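Local atomic coordinates of DegV family protein (Thermus thermophilus, PDB entry 2DT8), a protein that binds a long-chain fatty acid, consistent with its DegV family membership, and also binds a zinc ion. Residues 86-89 with 90-94; 115-119 with 120-124; 258-261 with 262-266. All coordinates share one frame; numbering follows the deposited sequence.

All three interactions are short-range turns where a strand end or the loop after it gives way to a loop or helix, and all are largely buried; interaction 1 reaches the surface at Lys91 and, in part, Gly90. Interactions 1 and 2 follow the parallel neighbours 82-87 and 110-114 of one sheet and touch directly, with Ser89 N 2.9 Å from Ala117 O. Interaction 3 follows strand 252-259 of the four-stranded sheet and meets interaction 2 where Leu260 CD2 lies 3.4 Å from Ser119 OG. Residues 86-94 add a hydroxyl for the palmitic acid carboxyl group to turn bonds and apolar branches, whereas 115-124 and 258-266 pair helix-start bonds with apolar contacts, offering Ala118, Val263 and Ile264 to the ligand.

Interaction 1: 86-89 with 90-94; sequences LHIS and GKLSG. With PLM (palmitic acid), chain C.
Ser89 fills the turn that Lys91, Leu92 and Ser93 make around it. Its CB packs against Leu92, 3.7 Å from CG. At the tip, OG stands anti to the backbone N (chi1 174°), beside the carbonyl carbon, where it accepts a bond from Lys91 N (3.2 Å, N-H...O 155°). The same hydroxyl is hydrogen-bonded to Gly193 O, so two partners hold it. Ser89 O accepts from Leu92 N at 3.0 Å, the donor lying well above the carbonyl plane, and more weakly from Ser93 N. One water lies 2.8 Å from both Ile88 O and Ser93 O, placed to link the two ends of the turn.

Ile88 CG2 lies 4.0 Å from Ser93 CB, and its CD1 approaches palmitic acid C4 at 4.0 Å. Ser93 OG gives the polar contact, donating to palmitic acid O1 at 2.5 Å, and is also hydrogen-bonded to Thr95 OG1; Thr61 OG1 is a second protein partner of the ligand. This turn therefore lines the fatty-acid site with both a hydroxyl and apolar branches. It connects strand 82-87, which lies between strands 3-8 and 110-114, to helix 95-103, against which Ile88 packs through Thr95.

Interaction 2: 115-119 with 120-124; sequences TQAAS and LGVGM
Val122 reaches back from the first turn of the helix to Thr115 and Ala117, its CG2 lying 3.4 Å from both Thr115 OG1 and Ala117 O. The Thr115 and Val122 side chains cross at about a right angle. Val122 has CG1 anti to the backbone N (chi1 180°), which leaves CG2 beside that nitrogen and directed at the preceding loop. Ala117 CB meets the helix backbone, 3.6 Å from Gly121 C. Gly121 has no side chain, and its carbonyl carbon packs directly on that methyl.

Backbone bonds set this first shell. Gly121 N donates to Ala118 O at 2.9 Å. Ser119 O receives two N-H groups: Val122 N at 2.8 Å from above the carbonyl plane, and Gly123 N in that plane on a lone pair, with an N-H...O angle of 167°. Farther out, Thr115 OG1 accepts from Ala117 N at 3.2 Å, forming an ST turn, and is also hydrogen-bonded to His87 O. Ser119, at the N-cap position, directs its hydroxyl to Asp12 OD2.

The loop thus joins strand 110-114 to helix 120-135. Ala117 and Leu120 reach the four-stranded sheet: Ala117 touches Tyr276 of strand 273-279, while Leu120 packs on Tyr228 and Leu230 of strand 225-231.

Interaction 3: 258-261 with 262-266; sequences NELG and AVIAS
Leu260 meets Ile264 where strand 252-259 turns into helix 262-268, a strand-to-helix junction with Gly261 at the N-cap position. The two side chains cross at about a right angle, touching through single methyl branches: Leu260 CD2 lies 3.8 Å from Ile264 CG2. Ile264 CG2 is anti to its own backbone N and CG1 is beside that nitrogen (chi1 -63°), so one branch faces Leu260 while the longer arm leads away; the Ile264 side chain also contacts the bound palmitic acid. Leu260 CB approaches Ala265 CB more loosely, at 4.5 Å, bringing a second residue of the helix against the same leucine.

The peptide oxygen of Gly261 takes part as well. Ala265 CB sits 3.3 Å from Gly261 O, and Ala265 N donates to that oxygen over 2.9 Å with an N-H...O angle of 166°. The donor stands nearly along the C=O axis, the regular i to i+4 geometry of an alpha helix. At the other end of the glycine, Gly261 N is hydrogen-bonded to Asp12 OD2. The helix packs on strand 24-32 through Val263, which touches Leu28 and Val30, so the junction brings elements of both larger sheets together.

Across the first turn of the helix, Ala262 O accepts from Ser266 N at 2.9 Å and from Ser266 OG at 2.8 Å, the two donors approaching opposite faces of the carbonyl plane.

Interaction 1: 86-89 with 90-94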
ATOM      1  N   LEU A  86      -5.603   7.034  -8.280  1.00  4.00           N
ATOM      2  CA  LEU A  86      -4.504   6.094  -8.023  1.00  4.66           C
ATOM      3  C   LEU A  86      -4.961   4.967  -7.096  1.00  4.53           C
ATOM      4  O   LEU A  86      -5.528   5.192  -6.035  1.00  5.00           O
ATOM      5  CB  LEU A  86      -3.318   6.827  -7.388  1.00  6.24           C
ATOM      6  CG  LEU A  86      -2.348   7.470  -8.382  1.00 12.13           C
ATOM      7  CD1 LEU A  86      -3.083   8.421  -9.296  1.00 13.20           C
ATOM      8  CD2 LEU A  86      -1.245   8.190  -7.627  1.00 11.34           C
ATOM      9  N   HIS A  87      -4.661   3.744  -7.569  1.00  4.42           N
ATOM     10  CA  HIS A  87      -5.065   2.600  -6.775  1.00  4.42           C
ATOM     11  C   HIS A  87      -4.210   1.305  -6.559  1.00  5.48           C
ATOM     12  O   HIS A  87      -3.257   1.055  -7.285  1.00  4.52           O
ATOM     13  CB  HIS A  87      -6.382   2.121  -7.420  1.00  4.31           C
ATOM     14  CG  HIS A  87      -7.394   3.230  -7.305  1.00  4.66           C
ATOM     15  ND1 HIS A  87      -8.004   3.565  -6.141  1.00  5.38           N
ATOM     16  CD2 HIS A  87      -7.866   4.079  -8.313  1.00  4.62           C
ATOM     17  CE1 HIS A  87      -8.822   4.592  -6.441  1.00  4.93           C
ATOM     18  NE2 HIS A  87      -8.761   4.920  -7.734  1.00  5.03           N
ATOM     19  N   ILE A  88      -4.634   0.532  -5.544  1.00  5.09           N
ATOM     20  CA  ILE A  88      -3.870  -0.664  -5.247  1.00  4.42           C
ATOM     21  C   ILE A  88      -3.845  -1.496  -6.523  1.00  4.96           C
ATOM     22  O   ILE A  88      -4.748  -1.451  -7.366  1.00  5.07           O
ATOM     23  CB  ILE A  88      -4.689  -1.348  -4.137  1.00  3.23           C
ATOM     24  CG1 ILE A  88      -4.121  -2.745  -3.882  1.00  5.90           C
ATOM     25  CG2 ILE A  88      -6.192  -1.446  -4.507  1.00  5.51           C
ATOM     26  CD1 ILE A  88      -4.691  -3.388  -2.602  1.00  7.56           C
ATOM     27  N   SER A  89      -2.795  -2.296  -6.609  1.00  4.91           N
ATOM     28  CA  SER A  89      -2.562  -3.222  -7.705  1.00  5.60           C
ATOM     29  C   SER A  89      -3.799  -3.966  -8.204  1.00  7.23           C
ATOM     30  O   SER A  89      -4.548  -4.562  -7.421  1.00  5.89           O
ATOM     31  CB  SER A  89      -1.522  -4.256  -7.278  1.00  7.22           C
ATOM     32  OG  SER A  89      -1.367  -5.252  -8.272  1.00  7.44           O
ATOM     33  N   GLY A  90      -3.983  -3.950  -9.523  1.00  6.31           N
ATOM     34  CA  GLY A  90      -5.095  -4.653 -10.133  1.00  5.91           C
ATOM     35  C   GLY A  90      -5.085  -6.176  -9.988  1.00 10.26           C
ATOM     36  O   GLY A  90      -6.072  -6.857 -10.232  1.00 11.43           O
ATOM     37  N   LYS A  91      -3.893  -6.657  -9.586  1.00  7.81           N
ATOM     38  CA  LYS A  91      -3.776  -8.090  -9.401  1.00  7.61           C
ATOM     39  C   LYS A  91      -4.068  -8.551  -7.942  1.00 10.21           C
ATOM     40  O   LYS A  91      -4.170  -9.721  -7.597  1.00 10.54           O
ATOM     41  CB  LYS A  91      -2.303  -8.576  -9.638  1.00  9.49           C
ATOM     42  CG  LYS A  91      -1.762  -8.205 -11.009  1.00 12.54           C
ATOM     43  CD  LYS A  91      -2.266  -9.198 -12.045  1.00 20.86           C
ATOM     44  CE  LYS A  91      -1.758  -8.876 -13.437  1.00 26.39           C
ATOM     45  NZ  LYS A  91      -2.734  -9.352 -14.454  1.00 26.10           N
ATOM     46  N   LEU A  92      -4.270  -7.491  -7.140  1.00  6.80           N
ATOM     47  CA  LEU A  92      -4.517  -7.748  -5.735  1.00  5.82           C
ATOM     48  C   LEU A  92      -5.979  -7.410  -5.404  1.00  4.85           C
ATOM     49  O   LEU A  92      -6.524  -7.872  -4.393  1.00  6.46           O
ATOM     50  CB  LEU A  92      -3.623  -6.902  -4.797  1.00  4.74           C
ATOM     51  CG  LEU A  92      -2.104  -7.056  -4.885  1.00  4.64           C
ATOM     52  CD1 LEU A  92      -1.443  -6.084  -3.906  1.00  7.81           C
ATOM     53  CD2 LEU A  92      -1.703  -8.500  -4.573  1.00  5.87           C
ATOM     54  N   SER A  93      -6.620  -6.625  -6.265  1.00  5.00           N
ATOM     55  CA  SER A  93      -7.972  -6.174  -5.982  1.00  4.27           C
ATOM     56  C   SER A  93      -8.745  -5.724  -7.210  1.00  5.08           C
ATOM     57  O   SER A  93      -8.152  -5.279  -8.191  1.00  6.48           O
ATOM     58  CB  SER A  93      -7.870  -5.001  -4.999  1.00  6.23           C
ATOM     59  OG  SER A  93      -9.109  -4.380  -4.729  1.00  6.61           O
ATOM     60  N   GLY A  94     -10.070  -5.814  -7.125  1.00  5.88           N
ATOM     61  CA  GLY A  94     -10.909  -5.370  -8.225  1.00  5.97           C
ATOM     62  C   GLY A  94     -11.159  -3.870  -8.177  1.00  7.74           C
ATOM     63  O   GLY A  94     -11.940  -3.348  -8.966  1.00  7.54           O
TER
HETATM   64  C1  PLM C 701     -10.240  -6.260  -1.957  1.00  8.51           C
HETATM   65  O1  PLM C 701     -10.365  -5.997  -3.260  1.00  9.55           O
HETATM   66  O2  PLM C 701     -11.089  -6.919  -1.396  1.00  8.95           O
HETATM   67  C2  PLM C 701      -9.040  -5.739  -1.195  1.00  9.45           C
HETATM   68  C3  PLM C 701      -7.869  -6.709  -1.383  1.00  8.22           C
HETATM   69  C4  PLM C 701      -6.654  -6.235  -0.582  1.00  7.58           C
HETATM   70  C5  PLM C 701      -5.493  -7.198  -0.823  1.00  7.98           C
HETATM   71  C6  PLM C 701      -4.235  -6.699  -0.114  1.00  7.17           C
HETATM   72  C7  PLM C 701      -3.118  -7.698  -0.339  1.00  7.63           C
HETATM   73  C8  PLM C 701      -1.813  -7.136   0.174  1.00 13.36           C
HETATM   74  C9  PLM C 701      -0.679  -8.005  -0.365  1.00 15.61           C
HETATM   75  CA  PLM C 701       0.529  -7.893   0.543  1.00 21.35           C
HETATM   76  CB  PLM C 701       1.323  -6.671   0.117  1.00 17.45           C
HETATM   77  CC  PLM C 701       1.197  -5.604   1.189  1.00 18.93           C
HETATM   78  CD  PLM C 701       2.587  -5.203   1.648  1.00 18.40           C
HETATM   79  CE  PLM C 701       2.461  -4.269   2.849  1.00 18.02           C
HETATM   80  CF  PLM C 701       3.856  -3.939   3.399  1.00 20.33           C
HETATM   81  CG  PLM C 701       4.515  -2.873   2.524  1.00 21.36           C
HETATM   82  O   HOH W   1      -7.228  -2.668  -7.876  1.00  5.25           O

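Interaction 2: 115-119 with 120-124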
ATOM      1  N   THR A 115      -1.221   1.370  -9.695  1.00  5.29           N
ATOM      2  CA  THR A 115       0.125   1.594  -9.175  1.00  5.82           C
ATOM      3  C   THR A 115       0.955   0.338  -9.001  1.00  7.04           C
ATOM      4  O   THR A 115       2.168   0.426  -8.802  1.00  6.89           O
ATOM      5  CB  THR A 115       0.093   2.254  -7.794  1.00  5.23           C
ATOM      6  OG1 THR A 115      -0.545   1.359  -6.868  1.00  6.38           O
ATOM      7  CG2 THR A 115      -0.650   3.591  -7.841  1.00  7.81           C
ATOM      8  N   GLN A 116       0.311  -0.824  -9.061  1.00  5.72           N
ATOM      9  CA  GLN A 116       0.991  -2.106  -8.847  1.00  5.11           C
ATOM     10  C   GLN A 116       1.604  -2.158  -7.449  1.00  4.77           C
ATOM     11  O   GLN A 116       2.570  -2.881  -7.200  1.00  7.11           O
ATOM     12  CB  GLN A 116       2.077  -2.360  -9.901  1.00  8.11           C
ATOM     13  CG  GLN A 116       1.517  -2.595 -11.305  1.00  6.67           C
ATOM     14  CD  GLN A 116       2.560  -3.134 -12.253  1.00  9.26           C
ATOM     15  OE1 GLN A 116       3.726  -2.784 -12.159  1.00  9.93           O
ATOM     16  NE2 GLN A 116       2.140  -3.986 -13.186  1.00 14.47           N
ATOM     17  N   ALA A 117       1.015  -1.392  -6.537  1.00  4.56           N
ATOM     18  CA  ALA A 117       1.497  -1.348  -5.163  1.00  4.46           C
ATOM     19  C   ALA A 117       0.346  -1.521  -4.181  1.00  4.80           C
ATOM     20  O   ALA A 117      -0.810  -1.698  -4.575  1.00  5.17           O
ATOM     21  CB  ALA A 117       2.212  -0.028  -4.902  1.00  5.56           C
ATOM     22  N   ALA A 118       0.667  -1.448  -2.894  1.00  5.09           N
ATOM     23  CA  ALA A 118      -0.337  -1.595  -1.846  1.00  5.14           C
ATOM     24  C   ALA A 118       0.074  -0.758  -0.631  1.00  4.79           C
ATOM     25  O   ALA A 118       1.243  -0.414  -0.485  1.00  4.99           O
ATOM     26  CB  ALA A 118      -0.458  -3.080  -1.455  1.00  6.13           C
ATOM     27  N   SER A 119      -0.886  -0.452   0.242  1.00  4.14           N
ATOM     28  CA  SER A 119      -0.640   0.346   1.449  1.00  4.31           C
ATOM     29  C   SER A 119       0.093   1.646   1.071  1.00  4.02           C
ATOM     30  O   SER A 119      -0.217   2.250   0.037  1.00  3.82           O
ATOM     31  CB  SER A 119       0.152  -0.480   2.476  1.00  4.50           C
ATOM     32  OG  SER A 119       0.245   0.208   3.709  1.00  5.20           O
ATOM     33  N   LEU A 120       1.058   2.082   1.884  1.00  4.91           N
ATOM     34  CA  LEU A 120       1.787   3.317   1.574  1.00  5.50           C
ATOM     35  C   LEU A 120       2.574   3.276   0.266  1.00  5.67           C
ATOM     36  O   LEU A 120       3.128   4.293  -0.155  1.00  5.42           O
ATOM     37  CB  LEU A 120       2.702   3.721   2.734  1.00  7.84           C
ATOM     38  CG  LEU A 120       1.967   4.497   3.826  1.00  6.15           C
ATOM     39  CD1 LEU A 120       2.949   4.858   4.929  1.00 10.20           C
ATOM     40  CD2 LEU A 120       1.341   5.753   3.242  1.00  8.39           C
ATOM     41  N   GLY A 121       2.640   2.107  -0.372  1.00  4.98           N
ATOM     42  CA  GLY A 121       3.285   2.023  -1.675  1.00  6.31           C
ATOM     43  C   GLY A 121       2.412   2.815  -2.639  1.00  5.88           C
ATOM     44  O   GLY A 121       2.894   3.443  -3.588  1.00  6.89           O
ATOM     45  N   VAL A 122       1.104   2.781  -2.401  1.00  4.19           N
ATOM     46  CA  VAL A 122       0.170   3.547  -3.220  1.00  6.26           C
ATOM     47  C   VAL A 122       0.180   4.975  -2.672  1.00  4.48           C
ATOM     48  O   VAL A 122       0.271   5.955  -3.414  1.00  5.39           O
ATOM     49  CB  VAL A 122      -1.272   2.996  -3.114  1.00  5.83           C
ATOM     50  CG1 VAL A 122      -2.206   3.831  -3.984  1.00  7.59           C
ATOM     51  CG2 VAL A 122      -1.310   1.529  -3.524  1.00  8.35           C
ATOM     52  N   GLY A 123       0.114   5.083  -1.348  1.00  6.02           N
ATOM     53  CA  GLY A 123       0.108   6.387  -0.710  1.00  6.75           C
ATOM     54  C   GLY A 123       1.269   7.288  -1.085  1.00  5.01           C
ATOM     55  O   GLY A 123       1.063   8.493  -1.299  1.00  5.03           O
HETATM   56  N   MSE A 124       2.477   6.732  -1.172  1.00  4.21           N
HETATM   57  CA  MSE A 124       3.642   7.554  -1.509  1.00  4.75           C
HETATM   58  C   MSE A 124       3.525   8.105  -2.923  1.00  5.40           C
HETATM   59  O   MSE A 124       4.001   9.207  -3.200  1.00  6.11           O
HETATM   60  CB  MSE A 124       4.947   6.765  -1.374  1.00  5.82           C
HETATM   61  CG  MSE A 124       5.146   5.704  -2.429  1.00  5.79           C
HETATM   62 SE   MSE A 124       6.666   4.601  -1.993  1.00  8.81          SE
HETATM   63  CE  MSE A 124       6.844   3.735  -3.703  1.00  8.29           C
TER

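Interaction 3: 258-261 with 262-266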
ATOM      1  N   ASN A 258       3.357   4.418   9.478  1.00  8.41           N
ATOM      2  CA  ASN A 258       1.928   4.320   9.732  1.00  9.88           C
ATOM      3  C   ASN A 258       1.571   2.866   9.896  1.00  8.23           C
ATOM      4  O   ASN A 258       2.304   1.969   9.466  1.00  6.65           O
ATOM      5  CB  ASN A 258       1.096   4.916   8.578  1.00  9.86           C
ATOM      6  CG  ASN A 258      -0.364   5.187   8.975  1.00 12.27           C
ATOM      7  OD1 ASN A 258      -0.704   5.236  10.160  1.00 13.55           O
ATOM      8  ND2 ASN A 258      -1.220   5.387   7.983  1.00 12.27           N
ATOM      9  N   GLU A 259       0.446   2.638  10.550  1.00  7.23           N
ATOM     10  CA  GLU A 259      -0.057   1.290  10.714  1.00  6.02           C
ATOM     11  C   GLU A 259      -0.742   0.931   9.394  1.00  5.52           C
ATOM     12  O   GLU A 259      -1.216   1.804   8.661  1.00  5.86           O
ATOM     13  CB  GLU A 259      -1.085   1.240  11.848  1.00  6.92           C
ATOM     14  CG  GLU A 259      -1.666  -0.145  12.067  1.00  8.82           C
ATOM     15  CD  GLU A 259      -2.559  -0.249  13.292  1.00 12.02           C
ATOM     16  OE1 GLU A 259      -3.026   0.788  13.811  1.00 13.08           O
ATOM     17  OE2 GLU A 259      -2.800  -1.392  13.725  1.00 13.47           O
ATOM     18  N   LEU A 260      -0.756  -0.361   9.087  1.00  6.29           N
ATOM     19  CA  LEU A 260      -1.447  -0.865   7.910  1.00  5.77           C
ATOM     20  C   LEU A 260      -2.939  -0.701   8.162  1.00  4.35           C
ATOM     21  O   LEU A 260      -3.394  -0.734   9.320  1.00  5.77           O
ATOM     22  CB  LEU A 260      -1.190  -2.362   7.755  1.00  7.28           C
ATOM     23  CG  LEU A 260       0.187  -2.833   7.311  1.00  8.92           C
ATOM     24  CD1 LEU A 260       0.269  -4.344   7.449  1.00 10.71           C
ATOM     25  CD2 LEU A 260       0.407  -2.413   5.864  1.00  9.05           C
ATOM     26  N   GLY A 261      -3.704  -0.528   7.097  1.00  4.20           N
ATOM     27  CA  GLY A 261      -5.141  -0.450   7.259  1.00  4.35           C
ATOM     28  C   GLY A 261      -5.698  -1.847   7.514  1.00  4.78           C
ATOM     29  O   GLY A 261      -5.037  -2.862   7.259  1.00  4.50           O
ATOM     30  N   ALA A 262      -6.929  -1.899   8.014  1.00  3.97           N
ATOM     31  CA  ALA A 262      -7.579  -3.169   8.300  1.00  5.50           C
ATOM     32  C   ALA A 262      -7.735  -4.013   7.038  1.00  3.17           C
ATOM     33  O   ALA A 262      -7.626  -5.241   7.089  1.00  3.93           O
ATOM     34  CB  ALA A 262      -8.932  -2.917   8.931  1.00  3.62           C
ATOM     35  N   VAL A 263      -7.986  -3.372   5.897  1.00  3.31           N
ATOM     36  CA  VAL A 263      -8.144  -4.144   4.666  1.00  3.97           C
ATOM     37  C   VAL A 263      -6.830  -4.816   4.266  1.00  2.99           C
ATOM     38  O   VAL A 263      -6.811  -6.013   3.966  1.00  3.59           O
ATOM     39  CB  VAL A 263      -8.706  -3.272   3.518  1.00  3.80           C
ATOM     40  CG1 VAL A 263      -8.581  -4.004   2.180  1.00  4.75           C
ATOM     41  CG2 VAL A 263     -10.184  -2.975   3.789  1.00  5.26           C
ATOM     42  N   ILE A 264      -5.722  -4.080   4.285  1.00  3.68           N
ATOM     43  CA  ILE A 264      -4.452  -4.705   3.943  1.00  3.17           C
ATOM     44  C   ILE A 264      -4.065  -5.758   4.991  1.00  4.85           C
ATOM     45  O   ILE A 264      -3.626  -6.854   4.649  1.00  5.28           O
ATOM     46  CB  ILE A 264      -3.311  -3.660   3.839  1.00  3.88           C
ATOM     47  CG1 ILE A 264      -3.600  -2.680   2.702  1.00  4.23           C
ATOM     48  CG2 ILE A 264      -1.969  -4.371   3.616  1.00  5.10           C
ATOM     49  CD1 ILE A 264      -3.569  -3.307   1.315  1.00  6.71           C
ATOM     50  N   ALA A 265      -4.245  -5.431   6.269  1.00  4.33           N
ATOM     51  CA  ALA A 265      -3.889  -6.350   7.346  1.00  4.09           C
ATOM     52  C   ALA A 265      -4.687  -7.653   7.309  1.00  4.01           C
ATOM     53  O   ALA A 265      -4.211  -8.685   7.793  1.00  5.67           O
ATOM     54  CB  ALA A 265      -4.073  -5.670   8.696  1.00  5.56           C
ATOM     55  N   SER A 266      -5.896  -7.607   6.755  1.00  4.18           N
ATOM     56  CA  SER A 266      -6.743  -8.804   6.642  1.00  5.17           C
ATOM     57  C   SER A 266      -6.083  -9.851   5.741  1.00  3.69           C
ATOM     58  O   SER A 266      -6.395 -11.046   5.822  1.00  5.93           O
ATOM     59  CB  SER A 266      -8.113  -8.452   6.050  1.00  6.03           C
ATOM     60  OG  SER A 266      -8.909  -7.722   6.972  1.00  6.73           O
TER